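Long-range contacts in N-acetylneuraminate lyase (Fusobacterium nucleatum subsp. nucleatum ATCC 25586, PDB 5ZKA), which is named as a lyase and belongs to the dihydrodipicolinate synthetase family, whose members are built on a TIM barrel: residues 27-32 against 62-67; 39-44 against 81-86; 117-122 against 145-150. All blocks are in the same frame, centred on the assembly; numbering follows the deposited sequence.

How the interactions relate
All three contacts belong to one TIM barrel, but to different layers of it. Interaction 3 is core: neighbouring strands 117-120 and 147-150 are joined by backbone hydrogen bonds. Interaction 1 is also buried. It ties the loops that follow strands 20-24 and 55-58, using one tyrosine hydroxyl, a carboxylate and a water. Interaction 2 lies on the outer helical layer, between helices 37-49 and 70-84, and its main bonds are salt bridges at a partly exposed surface. Interactions 1 and 2 touch where Pro28 packs on Leu40 and Ile43. Interaction 3 meets interaction 1 through Val120 and Phe66, while interactions 2 and 3 do not touch.

Interaction 1: residues 27-32 against 62-67; sequences VPYNED and TGENFM
This is a buried loop-to-loop contact beyond the C-terminal ends of two neighbouring barrel strands. Residues 27-32 follow strand 20-24, and residues 62-67 follow strand 55-58. Tyr29, Gly63 and Glu64 carry most of it. The Tyr29 ring leaves its backbone with CG anti to the carbonyl carbon (chi1 -61°). This sends the hydroxyl across to the other loop. Tyr29 OH donates to Gly63 O at 2.7 Å. The C=O...donor angle is 166°, so the hydroxyl meets the carbonyl nearly along its axis. Val27 CG1 lies over one face of the same ring, toward its rim, 3.5 Å above the plane. The other branch, Val27 CG2, approaches Gly63 O at 3.9 Å.

The Glu64 side chain runs alongside the Tyr29 ring in the opposite direction. Its chain is extended beyond CG, and its carboxylate plane is turned 65° from the ring. Glu64 CD comes to 3.8 Å from Tyr29 CE2. The carboxylate also reaches the water that links the loops. This water accepts from Val27 N at 2.9 Å. It lies 2.7 Å from Thr62 O and 2.9 Å from Glu64 OE2, both placed to accept from it. Glu64 OE1 takes the backbone N-H of Arg283, and Glu64 OE2 forms a salt bridge with Lys269, which also donates to Val27 O.

Thr62 OG1 is hydrogen-bonded to the modified lysine at position 178, so this loop borders the KPI site. The carboxylate is buried but well supplied with donors. Its salt bridge with Lys269 would probably keep it ionised, while the water and the tyrosine hydroxyl satisfy backbone polar groups between the loops.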
ATOM      1  N   VAL A  27      21.559   5.371  17.428  1.00 28.48           N
ATOM      2  CA  VAL A  27      22.535   6.046  18.272  1.00 29.83           C
ATOM      3  C   VAL A  27      22.544   5.358  19.626  1.00 27.53           C
ATOM      4  O   VAL A  27      21.479   5.162  20.216  1.00 29.69           O
ATOM      5  CB  VAL A  27      22.233   7.546  18.438  1.00 29.30           C
ATOM      6  CG1 VAL A  27      23.253   8.185  19.397  1.00 28.70           C
ATOM      7  CG2 VAL A  27      22.265   8.225  17.082  1.00 35.07           C
ATOM      8  N   PRO A  28      23.711   4.951  20.144  1.00 31.45           N
ATOM      9  CA  PRO A  28      23.752   4.352  21.478  1.00 33.82           C
ATOM     10  C   PRO A  28      23.920   5.410  22.551  1.00 32.95           C
ATOM     11  O   PRO A  28      24.806   6.273  22.474  1.00 32.17           O
ATOM     12  CB  PRO A  28      24.961   3.409  21.402  1.00 34.88           C
ATOM     13  CG  PRO A  28      25.875   4.060  20.422  1.00 36.63           C
ATOM     14  CD  PRO A  28      24.998   4.828  19.439  1.00 33.61           C
ATOM     15  N   TYR A  29      23.060   5.347  23.559  1.00 30.87           N
ATOM     16  CA  TYR A  29      23.054   6.301  24.655  1.00 29.74           C
ATOM     17  C   TYR A  29      23.454   5.597  25.940  1.00 30.93           C
ATOM     18  O   TYR A  29      23.190   4.406  26.118  1.00 35.46           O
ATOM     19  CB  TYR A  29      21.670   6.952  24.812  1.00 30.93           C
ATOM     20  CG  TYR A  29      21.248   7.724  23.585  1.00 28.90           C
ATOM     21  CD1 TYR A  29      21.715   9.021  23.361  1.00 28.32           C
ATOM     22  CD2 TYR A  29      20.403   7.154  22.636  1.00 31.37           C
ATOM     23  CE1 TYR A  29      21.346   9.734  22.216  1.00 28.02           C
ATOM     24  CE2 TYR A  29      20.019   7.857  21.491  1.00 30.11           C
ATOM     25  CZ  TYR A  29      20.493   9.146  21.289  1.00 31.42           C
ATOM     26  OH  TYR A  29      20.120   9.831  20.156  1.00 34.11           O
ATOM     27  N   ASN A  30      24.120   6.337  26.826  1.00 32.18           N
ATOM     28  CA  ASN A  30      24.438   5.823  28.147  1.00 37.08           C
ATOM     29  C   ASN A  30      23.196   5.886  29.035  1.00 41.78           C
ATOM     30  O   ASN A  30      22.133   6.369  28.627  1.00 38.00           O
ATOM     31  CB  ASN A  30      25.599   6.607  28.755  1.00 37.54           C
ATOM     32  CG  ASN A  30      26.872   6.474  27.945  1.00 45.29           C
ATOM     33  OD1 ASN A  30      27.275   5.365  27.599  1.00 45.32           O
ATOM     34  ND2 ASN A  30      27.510   7.603  27.639  1.00 42.87           N
ATOM     35  N   GLU A  31      23.337   5.398  30.272  1.00 44.23           N
ATOM     36  CA  GLU A  31      22.208   5.390  31.202  1.00 47.44           C
ATOM     37  C   GLU A  31      21.646   6.793  31.409  1.00 48.08           C
ATOM     38  O   GLU A  31      20.423   6.980  31.452  1.00 47.82           O
ATOM     39  CB  GLU A  31      22.637   4.781  32.537  1.00 55.15           C
ATOM     40  CG  GLU A  31      22.719   3.261  32.536  1.00 70.16           C
ATOM     41  CD  GLU A  31      23.866   2.740  33.388  1.00 83.52           C
ATOM     42  OE1 GLU A  31      24.488   1.723  33.003  1.00 82.61           O
ATOM     43  OE2 GLU A  31      24.150   3.355  34.441  1.00 88.44           O
ATOM     44  N   ASP A  32      22.520   7.795  31.520  1.00 39.88           N
ATOM     45  CA  ASP A  32      22.086   9.167  31.760  1.00 42.12           C
ATOM     46  C   ASP A  32      21.652   9.887  30.484  1.00 39.08           C
ATOM     47  O   ASP A  32      21.446  11.107  30.520  1.00 43.09           O
ATOM     48  CB  ASP A  32      23.198   9.952  32.467  1.00 48.13           C
ATOM     49  CG  ASP A  32      24.402  10.228  31.565  1.00 53.53           C
ATOM     50  OD1 ASP A  32      24.581   9.524  30.552  1.00 50.48           O
ATOM     51  OD2 ASP A  32      25.182  11.152  31.883  1.00 58.36           O
ATOM     52  N   THR A  62      14.556   7.304  14.028  1.00 32.10           N
ATOM     53  CA  THR A  62      15.191   6.078  14.502  1.00 33.67           C
ATOM     54  C   THR A  62      16.387   6.363  15.394  1.00 33.83           C
ATOM     55  O   THR A  62      16.700   5.565  16.288  1.00 33.84           O
ATOM     56  CB  THR A  62      15.627   5.242  13.300  1.00 36.45           C
ATOM     57  OG1 THR A  62      14.480   4.946  12.488  1.00 35.05           O
ATOM     58  CG2 THR A  62      16.298   3.948  13.751  1.00 39.73           C
ATOM     59  N   GLY A  63      17.072   7.478  15.168  1.00 37.02           N
ATOM     60  CA  GLY A  63      18.173   7.838  16.035  1.00 30.98           C
ATOM     61  C   GLY A  63      17.756   8.474  17.337  1.00 33.12           C
ATOM     62  O   GLY A  63      18.610   8.984  18.066  1.00 31.83           O
ATOM     63  N   GLU A  64      16.456   8.463  17.641  1.00 27.02           N
ATOM     64  CA  GLU A  64      15.907   9.082  18.846  1.00 29.43           C
ATOM     65  C   GLU A  64      16.162  10.591  18.860  1.00 30.71           C
ATOM     66  O   GLU A  64      16.235  11.230  19.917  1.00 26.79           O
ATOM     67  CB  GLU A  64      16.435   8.385  20.104  1.00 30.74           C
ATOM     68  CG  GLU A  64      15.996   6.889  20.123  1.00 34.05           C
ATOM     69  CD  GLU A  64      16.735   6.049  21.146  1.00 43.82           C
ATOM     70  OE1 GLU A  64      16.623   6.333  22.360  1.00 47.48           O
ATOM     71  OE2 GLU A  64      17.443   5.109  20.727  1.00 48.76           O
ATOM     72  N   ASN A  65      16.245  11.159  17.656  1.00 32.66           N
ATOM     73  CA  ASN A  65      16.601  12.566  17.479  1.00 30.76           C
ATOM     74  C   ASN A  65      15.705  13.509  18.282  1.00 30.07           C
ATOM     75  O   ASN A  65      16.189  14.470  18.901  1.00 29.59           O
ATOM     76  CB  ASN A  65      16.523  12.898  15.989  1.00 27.05           C
ATOM     77  CG  ASN A  65      16.702  14.372  15.713  1.00 31.21           C
ATOM     78  OD1 ASN A  65      15.729  15.105  15.460  1.00 41.52           O
ATOM     79  ND2 ASN A  65      17.951  14.819  15.726  1.00 26.10           N
ATOM     80  N   PHE A  66      14.393  13.266  18.278  1.00 28.71           N
ATOM     81  CA  PHE A  66      13.491  14.236  18.889  1.00 32.76           C
ATOM     82  C   PHE A  66      13.429  14.100  20.402  1.00 33.54           C
ATOM     83  O   PHE A  66      12.719  14.880  21.049  1.00 31.30           O
ATOM     84  CB  PHE A  66      12.109  14.120  18.231  1.00 32.71           C
ATOM     85  CG  PHE A  66      12.167  14.349  16.749  1.00 30.06           C
ATOM     86  CD1 PHE A  66      12.294  15.642  16.245  1.00 36.27           C
ATOM     87  CD2 PHE A  66      12.218  13.280  15.865  1.00 32.96           C
ATOM     88  CE1 PHE A  66      12.402  15.864  14.885  1.00 34.75           C
ATOM     89  CE2 PHE A  66      12.333  13.497  14.502  1.00 34.39           C
ATOM     90  CZ  PHE A  66      12.414  14.791  14.014  1.00 34.70           C
ATOM     91  N   MET A  67      14.201  13.169  20.977  1.00 29.47           N
ATOM     92  CA  MET A  67      14.305  13.002  22.419  1.00 26.11           C
ATOM     93  C   MET A  67      15.553  13.648  23.015  1.00 30.17           C
ATOM     94  O   MET A  67      15.724  13.608  24.237  1.00 34.39           O
ATOM     95  CB  MET A  67      14.276  11.510  22.775  1.00 27.46           C
ATOM     96  CG  MET A  67      12.871  10.905  22.778  1.00 31.51           C
ATOM     97  SD  MET A  67      12.874   9.178  23.319  1.00 36.49           S
ATOM     98  CE  MET A  67      13.294   8.380  21.794  1.00 35.71           C
TER
HETATM   99  O   HOH W   1      18.713   5.266  18.097  1.00 33.36           O

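Interaction 2: residues 39-44 against 81-86; sequences GLREII and IDEAKD
Helices 37-49 and 70-84 of the outer barrel layer meet here, with an apolar inner part and a charged outer part. The packed part is built on Ile44. Its CG2 branch, anti to the backbone N, lies 3.7 Å from Glu83 CG. The same Ile44 CG2 reaches Ala84 CB at 4.3 Å. Ile44 also touches Ala80 of the same helix 70-84 and Leu25 in the loop after strand 20-24, so it sits on the buried side of the helix pair.

The outer side is polar and more open, with Asp82 exposed and Arg41 and Glu83 partly so. The Arg41 chain is extended from CG to NE and reaches across to helix 70-84. Glu83 has CG anti to its backbone N (chi1 -173°). A bend at chi2 brings its carboxylate back beside the Arg41 chain, with Glu83 OE1 3.3 Å from Arg41 CD. Arg41 NH1 donates to Glu83 OE1 at 2.8 Å and to Asp82 OD2 at 2.8 Å. The bond to Glu83 is the straighter, at 162° against 149°. Both acceptors lie near the guanidinium plane and use their anti lone pairs. The carboxylate planes stand almost perpendicular to that plane. A weak bond of 3.1 Å joins Arg41 NH2 to Asp82 OD2.

The other oxygen, Glu83 OE2, forms a salt bridge with Arg45. Past the helix end, Lys85 NZ donates to Asp82 O at 2.7 Å. One nitrogen, Arg41 NH1, thus bridges two acidic side chains, and the surrounding positive charges would probably offset the repulsion between these adjacent carboxylates.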
ATOM      1  N   GLY A  39      30.454   3.494  20.836  1.00 37.23           N
ATOM      2  CA  GLY A  39      29.451   2.630  20.243  1.00 32.46           C
ATOM      3  C   GLY A  39      28.857   3.200  18.974  1.00 31.48           C
ATOM      4  O   GLY A  39      28.497   2.446  18.061  1.00 34.08           O
ATOM      5  N   LEU A  40      28.733   4.532  18.898  1.00 31.05           N
ATOM      6  CA  LEU A  40      28.197   5.150  17.685  1.00 36.76           C
ATOM      7  C   LEU A  40      29.105   4.883  16.495  1.00 32.16           C
ATOM      8  O   LEU A  40      28.629   4.569  15.401  1.00 29.84           O
ATOM      9  CB  LEU A  40      28.009   6.658  17.884  1.00 36.28           C
ATOM     10  CG  LEU A  40      27.509   7.436  16.661  1.00 31.90           C
ATOM     11  CD1 LEU A  40      26.188   6.842  16.101  1.00 30.21           C
ATOM     12  CD2 LEU A  40      27.332   8.934  16.981  1.00 32.41           C
ATOM     13  N   ARG A  41      30.418   5.010  16.685  1.00 31.01           N
ATOM     14  CA  ARG A  41      31.342   4.639  15.620  1.00 33.20           C
ATOM     15  C   ARG A  41      31.209   3.162  15.254  1.00 35.51           C
ATOM     16  O   ARG A  41      31.306   2.799  14.075  1.00 36.59           O
ATOM     17  CB  ARG A  41      32.773   4.981  16.036  1.00 34.34           C
ATOM     18  CG  ARG A  41      32.951   6.490  16.262  1.00 34.34           C
ATOM     19  CD  ARG A  41      34.399   6.875  16.539  1.00 39.03           C
ATOM     20  NE  ARG A  41      34.502   8.312  16.776  1.00 41.00           N
ATOM     21  CZ  ARG A  41      34.810   9.211  15.846  1.00 43.41           C
ATOM     22  NH1 ARG A  41      35.070   8.824  14.605  1.00 38.24           N
ATOM     23  NH2 ARG A  41      34.859  10.501  16.161  1.00 43.56           N
ATOM     24  N   GLU A  42      30.973   2.293  16.245  1.00 38.34           N
ATOM     25  CA  GLU A  42      30.812   0.869  15.953  1.00 39.49           C
ATOM     26  C   GLU A  42      29.559   0.609  15.126  1.00 37.95           C
ATOM     27  O   GLU A  42      29.558  -0.257  14.242  1.00 33.64           O
ATOM     28  CB  GLU A  42      30.762   0.061  17.248  1.00 34.20           C
ATOM     29  CG  GLU A  42      32.098   0.028  18.004  1.00 33.78           C
ATOM     30  CD  GLU A  42      32.055  -0.878  19.215  1.00 46.49           C
ATOM     31  OE1 GLU A  42      31.028  -1.567  19.405  1.00 42.10           O
ATOM     32  OE2 GLU A  42      33.040  -0.887  19.990  1.00 49.84           O
ATOM     33  N   ILE A  43      28.475   1.331  15.412  1.00 33.25           N
ATOM     34  CA  ILE A  43      27.253   1.143  14.637  1.00 32.57           C
ATOM     35  C   ILE A  43      27.450   1.634  13.211  1.00 33.51           C
ATOM     36  O   ILE A  43      27.000   1.000  12.248  1.00 33.95           O
ATOM     37  CB  ILE A  43      26.073   1.858  15.318  1.00 33.26           C
ATOM     38  CG1 ILE A  43      25.761   1.225  16.674  1.00 30.75           C
ATOM     39  CG2 ILE A  43      24.838   1.826  14.416  1.00 34.58           C
ATOM     40  CD1 ILE A  43      24.630   1.956  17.429  1.00 34.35           C
ATOM     41  N   ILE A  44      28.109   2.780  13.054  1.00 31.30           N
ATOM     42  CA  ILE A  44      28.424   3.297  11.727  1.00 33.19           C
ATOM     43  C   ILE A  44      29.277   2.299  10.952  1.00 33.98           C
ATOM     44  O   ILE A  44      28.995   1.992   9.786  1.00 29.63           O
ATOM     45  CB  ILE A  44      29.130   4.663  11.844  1.00 28.95           C
ATOM     46  CG1 ILE A  44      28.156   5.719  12.372  1.00 29.07           C
ATOM     47  CG2 ILE A  44      29.698   5.084  10.502  1.00 28.88           C
ATOM     48  CD1 ILE A  44      28.842   6.964  12.932  1.00 29.21           C
ATOM     49  N   ILE A  81      29.897  11.967  10.402  1.00 34.46           N
ATOM     50  CA  ILE A  81      30.657  12.297   9.199  1.00 34.28           C
ATOM     51  C   ILE A  81      32.158  12.085   9.416  1.00 38.24           C
ATOM     52  O   ILE A  81      32.895  11.802   8.461  1.00 36.64           O
ATOM     53  CB  ILE A  81      30.329  13.726   8.729  1.00 36.75           C
ATOM     54  CG1 ILE A  81      30.842  13.945   7.302  1.00 38.73           C
ATOM     55  CG2 ILE A  81      30.884  14.776   9.684  1.00 36.75           C
ATOM     56  CD1 ILE A  81      30.258  15.166   6.635  1.00 39.32           C
ATOM     57  N   ASP A  82      32.641  12.211  10.651  1.00 33.01           N
ATOM     58  CA  ASP A  82      34.045  11.910  10.901  1.00 35.69           C
ATOM     59  C   ASP A  82      34.324  10.429  10.699  1.00 40.30           C
ATOM     60  O   ASP A  82      35.361  10.057  10.140  1.00 39.02           O
ATOM     61  CB  ASP A  82      34.434  12.336  12.312  1.00 41.86           C
ATOM     62  CG  ASP A  82      35.880  12.023  12.633  1.00 50.47           C
ATOM     63  OD1 ASP A  82      36.768  12.705  12.076  1.00 53.85           O
ATOM     64  OD2 ASP A  82      36.124  11.096  13.438  1.00 47.21           O
ATOM     65  N   GLU A  83      33.400   9.567  11.134  1.00 34.76           N
ATOM     66  CA  GLU A  83      33.609   8.131  10.999  1.00 41.25           C
ATOM     67  C   GLU A  83      33.322   7.645   9.583  1.00 42.88           C
ATOM     68  O   GLU A  83      34.063   6.809   9.049  1.00 40.64           O
ATOM     69  CB  GLU A  83      32.731   7.383  12.000  1.00 37.00           C
ATOM     70  CG  GLU A  83      33.000   5.892  12.039  1.00 32.35           C
ATOM     71  CD  GLU A  83      34.402   5.558  12.512  1.00 42.37           C
ATOM     72  OE1 GLU A  83      34.931   6.275  13.389  1.00 42.03           O
ATOM     73  OE2 GLU A  83      34.971   4.565  12.016  1.00 40.64           O
ATOM     74  N   ALA A  84      32.250   8.148   8.965  1.00 34.90           N
ATOM     75  CA  ALA A  84      31.848   7.657   7.651  1.00 35.24           C
ATOM     76  C   ALA A  84      32.699   8.236   6.529  1.00 44.32           C
ATOM     77  O   ALA A  84      32.895   7.566   5.506  1.00 42.64           O
ATOM     78  CB  ALA A  84      30.371   7.974   7.396  1.00 33.27           C
ATOM     79  N   LYS A  85      33.198   9.462   6.698  1.00 44.97           N
ATOM     80  CA  LYS A  85      33.991  10.173   5.681  1.00 45.93           C
ATOM     81  C   LYS A  85      33.165  10.240   4.397  1.00 48.31           C
ATOM     82  O   LYS A  85      31.976  10.601   4.461  1.00 47.09           O
ATOM     83  CB  LYS A  85      35.347   9.496   5.572  1.00 47.44           C
ATOM     84  CG  LYS A  85      36.134   9.609   6.868  1.00 51.03           C
ATOM     85  CD  LYS A  85      37.529   9.050   6.764  1.00 50.41           C
ATOM     86  CE  LYS A  85      38.380   9.550   7.921  1.00 57.65           C
ATOM     87  NZ  LYS A  85      37.731   9.282   9.236  1.00 54.66           N
ATOM     88  N   ASP A  86      33.725   9.913   3.231  1.00 47.53           N
ATOM     89  CA  ASP A  86      32.991   9.934   1.970  1.00 48.95           C
ATOM     90  C   ASP A  86      32.732   8.529   1.424  1.00 46.41           C
ATOM     91  O   ASP A  86      32.587   8.350   0.213  1.00 47.54           O
ATOM     92  CB  ASP A  86      33.741  10.775   0.936  1.00 48.42           C
TER

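Interaction 3: residues 117-122 against 145-150; sequences LSAVTP and NYMIIY
Strands 117-120 and 147-150 are parallel neighbours in the barrel, joined as a beta-alpha-beta unit through helix 129-143. Backbone bonds alternate between them, as from Ile148 N to Leu117 O (2.9 Å) and from Tyr150 N to Ala119 O (3.2 Å).

Side chains divide between two faces. On the helix side, Met147 has CG anti to the backbone N (chi1 171°) and bends at both chi2 and chi3. The chain folds back over the neighbouring strand. Met147 SD lies 3.9 Å from Ala119 CB, and Met147 CE lies 4.1 Å from Leu117 CB. Helix residue Ile139 also packs on Met147.

On the other face, Ser118 OG is anti to its backbone N (chi1 -165°). It donates to Ile148 O at 2.8 Å, from above the carbonyl plane, and also bonds to Tyr57 OH. Tyr150 CG is likewise anti to its backbone N, and the ring lies obliquely against Val120, with Tyr150 CD2 3.7 Å from Val120 CB. Tyr150 OH pairs with Ser61 OG.

Ile148 O accepts both the Ser118 hydroxyl and a weak bond from Ala119 N. Two donors thus serve this buried carbonyl, and the serine adds a side-chain tie to the backbone pairing of the strands.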
ATOM      1  N   LEU A 117      20.290  17.670   3.160  1.00 27.63           N
ATOM      2  CA  LEU A 117      19.502  17.784   4.376  1.00 26.64           C
ATOM      3  C   LEU A 117      18.181  17.058   4.201  1.00 25.80           C
ATOM      4  O   LEU A 117      17.750  16.764   3.086  1.00 27.25           O
ATOM      5  CB  LEU A 117      19.200  19.250   4.720  1.00 26.71           C
ATOM      6  CG  LEU A 117      20.353  20.246   4.824  1.00 29.82           C
ATOM      7  CD1 LEU A 117      19.806  21.634   5.200  1.00 26.31           C
ATOM      8  CD2 LEU A 117      21.347  19.769   5.848  1.00 31.21           C
ATOM      9  N   SER A 118      17.539  16.787   5.331  1.00 24.79           N
ATOM     10  CA  SER A 118      16.152  16.355   5.368  1.00 25.86           C
ATOM     11  C   SER A 118      15.484  17.079   6.524  1.00 26.89           C
ATOM     12  O   SER A 118      16.151  17.557   7.442  1.00 25.72           O
ATOM     13  CB  SER A 118      16.037  14.830   5.531  1.00 26.90           C
ATOM     14  OG  SER A 118      14.738  14.374   5.221  1.00 31.81           O
ATOM     15  N   ALA A 119      14.157  17.183   6.478  1.00 28.42           N
ATOM     16  CA  ALA A 119      13.464  17.860   7.570  1.00 24.40           C
ATOM     17  C   ALA A 119      12.046  17.326   7.662  1.00 29.06           C
ATOM     18  O   ALA A 119      11.294  17.400   6.685  1.00 26.56           O
ATOM     19  CB  ALA A 119      13.456  19.377   7.370  1.00 27.15           C
ATOM     20  N   VAL A 120      11.680  16.813   8.840  1.00 29.63           N
ATOM     21  CA  VAL A 120      10.307  16.371   9.050  1.00 27.75           C
ATOM     22  C   VAL A 120       9.363  17.567   8.912  1.00 27.24           C
ATOM     23  O   VAL A 120       9.733  18.716   9.182  1.00 24.62           O
ATOM     24  CB  VAL A 120      10.166  15.699  10.426  1.00 26.91           C
ATOM     25  CG1 VAL A 120      10.552  16.670  11.542  1.00 30.75           C
ATOM     26  CG2 VAL A 120       8.748  15.143  10.624  1.00 28.35           C
ATOM     27  N   THR A 121       8.135  17.306   8.462  1.00 26.33           N
ATOM     28  CA  THR A 121       7.146  18.373   8.459  1.00 28.58           C
ATOM     29  C   THR A 121       6.991  18.921   9.878  1.00 28.80           C
ATOM     30  O   THR A 121       6.974  18.148  10.842  1.00 33.02           O
ATOM     31  CB  THR A 121       5.796  17.870   7.934  1.00 34.48           C
ATOM     32  OG1 THR A 121       5.354  16.758   8.723  1.00 31.02           O
ATOM     33  CG2 THR A 121       5.920  17.430   6.474  1.00 31.73           C
ATOM     34  N   PRO A 122       6.918  20.241  10.057  1.00 31.23           N
ATOM     35  CA  PRO A 122       6.723  20.767  11.414  1.00 29.36           C
ATOM     36  C   PRO A 122       5.402  20.250  11.971  1.00 31.81           C
ATOM     37  O   PRO A 122       4.416  20.119  11.246  1.00 34.51           O
ATOM     38  CB  PRO A 122       6.715  22.291  11.218  1.00 36.00           C
ATOM     39  CG  PRO A 122       6.356  22.488   9.801  1.00 34.64           C
ATOM     40  CD  PRO A 122       6.894  21.306   9.040  1.00 36.29           C
ATOM     41  N   ASN A 145      21.742  24.355   0.912  1.00 34.12           N
ATOM     42  CA  ASN A 145      21.934  22.921   0.765  1.00 35.33           C
ATOM     43  C   ASN A 145      20.685  22.304   0.141  1.00 34.28           C
ATOM     44  O   ASN A 145      19.638  22.946   0.018  1.00 35.15           O
ATOM     45  CB  ASN A 145      22.250  22.292   2.131  1.00 31.85           C
ATOM     46  CG  ASN A 145      23.162  21.073   2.029  1.00 35.44           C
ATOM     47  OD1 ASN A 145      23.182  20.377   1.013  1.00 36.43           O
ATOM     48  ND2 ASN A 145      23.925  20.817   3.090  1.00 32.23           N
ATOM     49  N   TYR A 146      20.811  21.043  -0.272  1.00 31.43           N
ATOM     50  CA  TYR A 146      19.689  20.306  -0.840  1.00 32.31           C
ATOM     51  C   TYR A 146      18.802  19.758   0.267  1.00 30.47           C
ATOM     52  O   TYR A 146      19.229  19.569   1.407  1.00 29.32           O
ATOM     53  CB  TYR A 146      20.172  19.147  -1.718  1.00 36.18           C
ATOM     54  CG  TYR A 146      20.972  19.587  -2.920  1.00 49.38           C
ATOM     55  CD1 TYR A 146      20.421  20.429  -3.871  1.00 50.84           C
ATOM     56  CD2 TYR A 146      22.284  19.168  -3.094  1.00 63.11           C
ATOM     57  CE1 TYR A 146      21.149  20.843  -4.966  1.00 60.14           C
ATOM     58  CE2 TYR A 146      23.023  19.577  -4.188  1.00 70.74           C
ATOM     59  CZ  TYR A 146      22.451  20.415  -5.122  1.00 68.53           C
ATOM     60  OH  TYR A 146      23.183  20.823  -6.214  1.00 72.31           O
ATOM     61  N   MET A 147      17.549  19.480  -0.089  1.00 28.72           N
ATOM     62  CA  MET A 147      16.539  19.145   0.905  1.00 30.85           C
ATOM     63  C   MET A 147      15.705  17.962   0.443  1.00 26.30           C
ATOM     64  O   MET A 147      15.243  17.933  -0.700  1.00 28.34           O
ATOM     65  CB  MET A 147      15.611  20.340   1.172  1.00 29.73           C
ATOM     66  CG  MET A 147      14.389  20.016   2.030  1.00 27.70           C
ATOM     67  SD  MET A 147      14.802  19.553   3.735  1.00 31.53           S
ATOM     68  CE  MET A 147      15.529  21.085   4.338  1.00 26.85           C
ATOM     69  N   ILE A 148      15.507  17.002   1.338  1.00 23.80           N
ATOM     70  CA  ILE A 148      14.561  15.909   1.133  1.00 23.16           C
ATOM     71  C   ILE A 148      13.435  16.103   2.139  1.00 25.99           C
ATOM     72  O   ILE A 148      13.682  16.182   3.348  1.00 27.57           O
ATOM     73  CB  ILE A 148      15.244  14.536   1.285  1.00 25.20           C
ATOM     74  CG1 ILE A 148      16.148  14.264   0.085  1.00 26.39           C
ATOM     75  CG2 ILE A 148      14.235  13.432   1.371  1.00 24.24           C
ATOM     76  CD1 ILE A 148      17.159  13.186   0.365  1.00 31.67           C
ATOM     77  N   ILE A 149      12.203  16.245   1.637  1.00 27.56           N
ATOM     78  CA  ILE A 149      11.031  16.295   2.508  1.00 27.18           C
ATOM     79  C   ILE A 149      10.905  14.982   3.265  1.00 31.08           C
ATOM     80  O   ILE A 149      10.915  13.906   2.657  1.00 29.11           O
ATOM     81  CB  ILE A 149       9.760  16.516   1.678  1.00 28.29           C
ATOM     82  CG1 ILE A 149       9.890  17.709   0.746  1.00 33.16           C
ATOM     83  CG2 ILE A 149       8.529  16.568   2.577  1.00 33.44           C
ATOM     84  CD1 ILE A 149       8.812  17.711  -0.340  1.00 35.20           C
ATOM     85  N   TYR A 150      10.745  15.060   4.593  1.00 31.46           N
ATOM     86  CA  TYR A 150      10.486  13.884   5.429  1.00 29.40           C
ATOM     87  C   TYR A 150       8.999  13.889   5.769  1.00 29.78           C
ATOM     88  O   TYR A 150       8.546  14.673   6.605  1.00 32.30           O
ATOM     89  CB  TYR A 150      11.357  13.884   6.691  1.00 29.32           C
ATOM     90  CG  TYR A 150      11.183  12.675   7.618  1.00 35.85           C
ATOM     91  CD1 TYR A 150      10.486  11.534   7.210  1.00 37.06           C
ATOM     92  CD2 TYR A 150      11.701  12.691   8.909  1.00 38.20           C
ATOM     93  CE1 TYR A 150      10.331  10.437   8.059  1.00 43.14           C
ATOM     94  CE2 TYR A 150      11.549  11.605   9.767  1.00 46.47           C
ATOM     95  CZ  TYR A 150      10.862  10.479   9.338  1.00 50.17           C
ATOM     96  OH  TYR A 150      10.710   9.403  10.188  1.00 50.18           O
TER